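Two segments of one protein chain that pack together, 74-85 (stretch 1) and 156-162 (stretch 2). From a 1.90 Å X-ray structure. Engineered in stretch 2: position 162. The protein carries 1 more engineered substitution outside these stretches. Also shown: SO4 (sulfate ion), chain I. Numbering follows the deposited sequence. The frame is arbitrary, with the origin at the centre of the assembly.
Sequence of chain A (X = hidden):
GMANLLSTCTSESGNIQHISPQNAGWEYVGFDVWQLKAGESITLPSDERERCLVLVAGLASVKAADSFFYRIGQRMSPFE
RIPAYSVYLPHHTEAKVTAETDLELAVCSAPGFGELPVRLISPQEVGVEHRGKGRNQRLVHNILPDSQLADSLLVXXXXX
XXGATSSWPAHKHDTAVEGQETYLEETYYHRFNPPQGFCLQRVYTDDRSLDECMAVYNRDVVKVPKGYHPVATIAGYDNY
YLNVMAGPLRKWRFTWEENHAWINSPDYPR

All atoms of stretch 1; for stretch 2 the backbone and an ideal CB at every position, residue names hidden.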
# COMPACT_ATOMS: atom_id res chain seq x y z
N GLN A 74 -39.16 -3.01 20.24
CA GLN A 74 -39.93 -4.23 20.13
C GLN A 74 -39.01 -5.40 19.77
O GLN A 74 -38.89 -6.37 20.51
CB GLN A 74 -41.05 -4.08 19.10
CG GLN A 74 -42.01 -5.24 19.00
CD GLN A 74 -42.99 -5.02 17.86
OE1 GLN A 74 -43.05 -3.93 17.22
NE2 GLN A 74 -43.72 -6.04 17.56
N ARG A 75 -38.40 -5.33 18.60
CA ARG A 75 -37.54 -6.42 18.13
C ARG A 75 -36.30 -6.59 19.02
O ARG A 75 -35.68 -5.61 19.49
CB ARG A 75 -37.14 -6.20 16.67
CG ARG A 75 -36.10 -5.13 16.40
CD ARG A 75 -36.09 -4.74 14.93
NE ARG A 75 -34.91 -3.94 14.65
CZ ARG A 75 -34.67 -3.26 13.54
NH1 ARG A 75 -35.56 -3.22 12.57
NH2 ARG A 75 -33.53 -2.60 13.42
N MSE A 76 -35.96 -7.85 19.25
CA MSE A 76 -34.78 -8.25 20.01
C MSE A 76 -33.62 -8.60 19.08
O MSE A 76 -32.54 -8.94 19.55
CB MSE A 76 -35.16 -9.40 20.93
CG MSE A 76 -36.33 -9.02 21.88
SE MSE A 76 -35.99 -7.42 22.97
CE MSE A 76 -34.63 -8.15 24.06
N SER A 77 -33.85 -8.47 17.77
CA SER A 77 -32.86 -8.66 16.73
C SER A 77 -33.29 -7.88 15.48
O SER A 77 -34.48 -7.87 15.13
CB SER A 77 -32.72 -10.13 16.34
OG SER A 77 -31.90 -10.23 15.17
N PRO A 78 -32.35 -7.28 14.76
CA PRO A 78 -32.76 -6.63 13.49
C PRO A 78 -33.39 -7.64 12.47
O PRO A 78 -34.27 -7.28 11.69
CB PRO A 78 -31.45 -5.98 12.99
CG PRO A 78 -30.38 -6.82 13.59
CD PRO A 78 -30.89 -7.12 14.97
N PHE A 79 -33.04 -8.92 12.61
CA PHE A 79 -33.48 -9.99 11.71
C PHE A 79 -34.95 -10.46 11.91
O PHE A 79 -35.40 -11.39 11.25
CB PHE A 79 -32.45 -11.14 11.75
CG PHE A 79 -31.17 -10.74 11.07
CD1 PHE A 79 -31.13 -10.63 9.68
CD2 PHE A 79 -30.04 -10.40 11.81
CE1 PHE A 79 -29.97 -10.19 9.02
CE2 PHE A 79 -28.88 -9.97 11.16
CZ PHE A 79 -28.85 -9.87 9.77
N GLU A 80 -35.68 -9.79 12.80
CA GLU A 80 -37.12 -9.99 12.93
C GLU A 80 -37.84 -9.37 11.72
O GLU A 80 -38.99 -9.71 11.47
CB GLU A 80 -37.67 -9.43 14.24
CG GLU A 80 -37.23 -10.26 15.44
CD GLU A 80 -37.85 -9.81 16.76
OE1 GLU A 80 -38.99 -9.33 16.76
OE2 GLU A 80 -37.19 -9.97 17.81
N ARG A 81 -37.16 -8.46 10.99
CA ARG A 81 -37.69 -7.83 9.75
C ARG A 81 -38.97 -7.01 9.99
O ARG A 81 -39.91 -7.01 9.18
CB ARG A 81 -37.95 -8.86 8.65
CG ARG A 81 -36.71 -9.63 8.22
CD ARG A 81 -37.07 -10.71 7.24
NE ARG A 81 -37.53 -10.27 5.92
CZ ARG A 81 -36.75 -10.00 4.87
NH1 ARG A 81 -35.44 -10.11 4.92
NH2 ARG A 81 -37.31 -9.65 3.72
N ILE A 82 -38.97 -6.32 11.12
CA ILE A 82 -40.05 -5.42 11.50
C ILE A 82 -39.38 -4.07 11.79
O ILE A 82 -38.20 -4.03 12.19
CB ILE A 82 -40.96 -5.97 12.68
CG1 ILE A 82 -40.17 -6.04 14.02
CG2 ILE A 82 -41.64 -7.31 12.27
CD1 ILE A 82 -41.04 -6.50 15.21
N PRO A 83 -40.09 -2.94 11.50
CA PRO A 83 -39.40 -1.67 11.67
C PRO A 83 -38.90 -1.34 13.09
O PRO A 83 -39.53 -1.74 14.08
CB PRO A 83 -40.45 -0.64 11.20
CG PRO A 83 -41.37 -1.40 10.31
CD PRO A 83 -41.44 -2.76 10.92
N ALA A 84 -37.76 -0.67 13.15
CA ALA A 84 -37.20 -0.18 14.40
C ALA A 84 -38.06 0.97 14.95
O ALA A 84 -38.83 1.63 14.22
CB ALA A 84 -35.79 0.31 14.18
N TYR A 85 -37.96 1.14 16.27
CA TYR A 85 -38.35 2.37 16.93
C TYR A 85 -37.11 3.29 16.90
O TYR A 85 -35.97 2.83 17.09
CB TYR A 85 -38.77 2.17 18.38
CG TYR A 85 -40.15 1.60 18.55
CD1 TYR A 85 -40.41 0.26 18.26
CD2 TYR A 85 -41.18 2.38 19.05
CE1 TYR A 85 -41.69 -0.28 18.45
CE2 TYR A 85 -42.44 1.86 19.26
CZ TYR A 85 -42.70 0.53 18.96
OH TYR A 85 -43.97 0.05 19.13
N UNK A 156 -32.00 5.04 6.73
CA UNK A 156 -32.72 3.92 6.13
C UNK A 156 -32.06 2.62 6.61
O UNK A 156 -30.88 2.60 6.91
CB UNK A 156 -32.72 4.01 4.60
N UNK A 157 -32.85 1.54 6.69
CA UNK A 157 -32.32 0.20 6.95
C UNK A 157 -32.82 -0.72 5.80
O UNK A 157 -33.95 -0.60 5.29
CB UNK A 157 -32.76 -0.32 8.32
N UNK A 158 -31.94 -1.62 5.36
CA UNK A 158 -32.18 -2.52 4.25
C UNK A 158 -31.80 -3.97 4.59
O UNK A 158 -30.80 -4.21 5.28
CB UNK A 158 -31.40 -2.04 3.02
N UNK A 159 -32.65 -4.90 4.12
CA UNK A 159 -32.48 -6.34 4.30
C UNK A 159 -32.24 -6.97 2.96
O UNK A 159 -33.07 -6.87 2.06
CB UNK A 159 -33.70 -6.97 4.98
N UNK A 160 -31.09 -7.62 2.84
CA UNK A 160 -30.66 -8.27 1.61
C UNK A 160 -30.48 -9.76 1.91
O UNK A 160 -29.56 -10.15 2.60
CB UNK A 160 -29.37 -7.65 1.07
N UNK A 161 -31.34 -10.58 1.33
CA UNK A 161 -31.22 -12.04 1.55
C UNK A 161 -30.01 -12.63 0.84
O UNK A 161 -29.54 -12.09 -0.18
CB UNK A 161 -32.49 -12.75 1.07
N UNK A 162 -29.45 -13.68 1.45
CA UNK A 162 -28.22 -14.33 0.99
C UNK A 162 -28.30 -14.65 -0.50
O UNK A 162 -29.25 -15.31 -0.95
CB UNK A 162 -27.96 -15.61 1.79
S SO4 I . -40.97 -9.69 4.13
O1 SO4 I . -41.97 -8.60 4.05
O2 SO4 I . -39.97 -9.35 3.10
O3 SO4 I . -41.56 -11.00 3.81
O4 SO4 I . -40.45 -9.81 5.50

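Position 156 has extended backbone angles (-146/151), and nothing of stretch 1 lies within 5.5 Å of its ideal CB. Stretch 1 therefore sets no requirement, although the strand geometry would suit a beta-branched residue. The residue is Val156, which makes no contact with stretch 1.

At position 157 the backbone is again extended, and CA-to-CB points toward stretch 1 across a gap that a short side chain would leave empty. Beyond the gap lies the guanidinium of Arg75, carried on an almost fully extended side chain. Its NH1 already donates to Ile82 O (2.8 Å), but the group still presents a positive charge and further N-H donors to this side. A long acidic side chain would suit best; a glutamine could supply an acceptor but no charge, and an aspartate would have less reach. The deposited residue is Glu157. With chi1 at 68° (p) and chi2 at -177° (t), its carboxylate meets the guanidinium with both oxygens: Arg75 NH1 donates to Glu157 OE2 at 2.9 Å, and Arg75 NH2 to Glu157 OE1, also at 2.9 Å. OE2 lies at the edge of the guanidinium, near its plane, and the paired, nearly linear bonds make this a two-pronged salt bridge.

Position 158 follows the alternation of the strand, and its CB has no neighbour in stretch 1. Many residues would be compatible; Val158 is found, without contact.

Position 159 points back toward stretch 1, with its ideal CB 3.6 Å from Arg81 NH1. From here a long space runs beside the 78-81 turn to the carbonyl of Pro78. That oxygen accepts from Arg81 N (3.2 Å), yet remains approachable from this side. A large side chain is favoured: phenylalanine or methionine could occupy much of the space, but one ending in a donor would also answer the carbonyl. The residue is Tyr159, which has the largest area covered by stretch 1. Its hydroxyl donates to Pro78 O at 2.7 Å, with that oxygen near the plane of the ring, at its edge. Phe79 CA also approaches the ring edge, 4.4 Å from Tyr159 CE2. The hydroxyl lies 3.2 Å from Arg75 NH1, but the angle is too poor for a hydrogen bond. The backbone contributes too: a water donates to Tyr159 O (2.8 Å) and accepts from Arg81 NH2 (3.2 Å).

Position 160 turns its CB away, so stretch 1 does not discriminate; the residue is Thr160, whose OG1 is hydrogen-bonded elsewhere in the structure.

Position 161 points sideways, but the guanidinium of Arg81 is within reach of a modest side chain. An acceptor would be welcome, whether neutral or acidic, although a sulfate already takes bonds from Arg81 NE (3.0 Å to O4) and NH2 (2.7 Å to O2). Asn161 is deposited; its end comes nearer than its CB, bringing OD1 to 3.1 Å from Arg81 NH1.

Position 162 is out of reach and unconstrained by stretch 1. It holds Ala162, an engineered substitution, which makes no contact.

Stretch 2 156-162: VEVYTNA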
# COMPACT_ATOMS: atom_id res chain seq x y z
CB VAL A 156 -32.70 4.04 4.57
CG1 VAL A 156 -31.25 3.97 4.02
CG2 VAL A 156 -33.59 2.99 3.88
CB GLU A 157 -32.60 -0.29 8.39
CG GLU A 157 -34.02 -0.55 8.73
CD GLU A 157 -34.28 -0.95 10.16
OE1 GLU A 157 -33.40 -0.85 11.05
OE2 GLU A 157 -35.45 -1.25 10.40
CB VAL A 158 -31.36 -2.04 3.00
CG1 VAL A 158 -31.59 -2.96 1.77
CG2 VAL A 158 -31.69 -0.57 2.66
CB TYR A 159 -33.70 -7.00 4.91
CG TYR A 159 -34.03 -6.51 6.27
CD1 TYR A 159 -34.71 -5.31 6.45
CD2 TYR A 159 -33.73 -7.27 7.38
CE1 TYR A 159 -35.03 -4.85 7.71
CE2 TYR A 159 -34.04 -6.82 8.64
CZ TYR A 159 -34.71 -5.63 8.81
OH TYR A 159 -35.00 -5.21 10.07
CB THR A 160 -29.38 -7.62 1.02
OG1 THR A 160 -29.52 -6.19 0.99
CG2 THR A 160 -29.09 -8.17 -0.45
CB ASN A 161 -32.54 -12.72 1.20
CG ASN A 161 -33.67 -12.31 2.15
OD1 ASN A 161 -33.43 -11.72 3.23
ND2 ASN A 161 -34.86 -12.62 1.77
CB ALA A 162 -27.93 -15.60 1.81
O HOH W 1 -34.97 -8.95 1.72
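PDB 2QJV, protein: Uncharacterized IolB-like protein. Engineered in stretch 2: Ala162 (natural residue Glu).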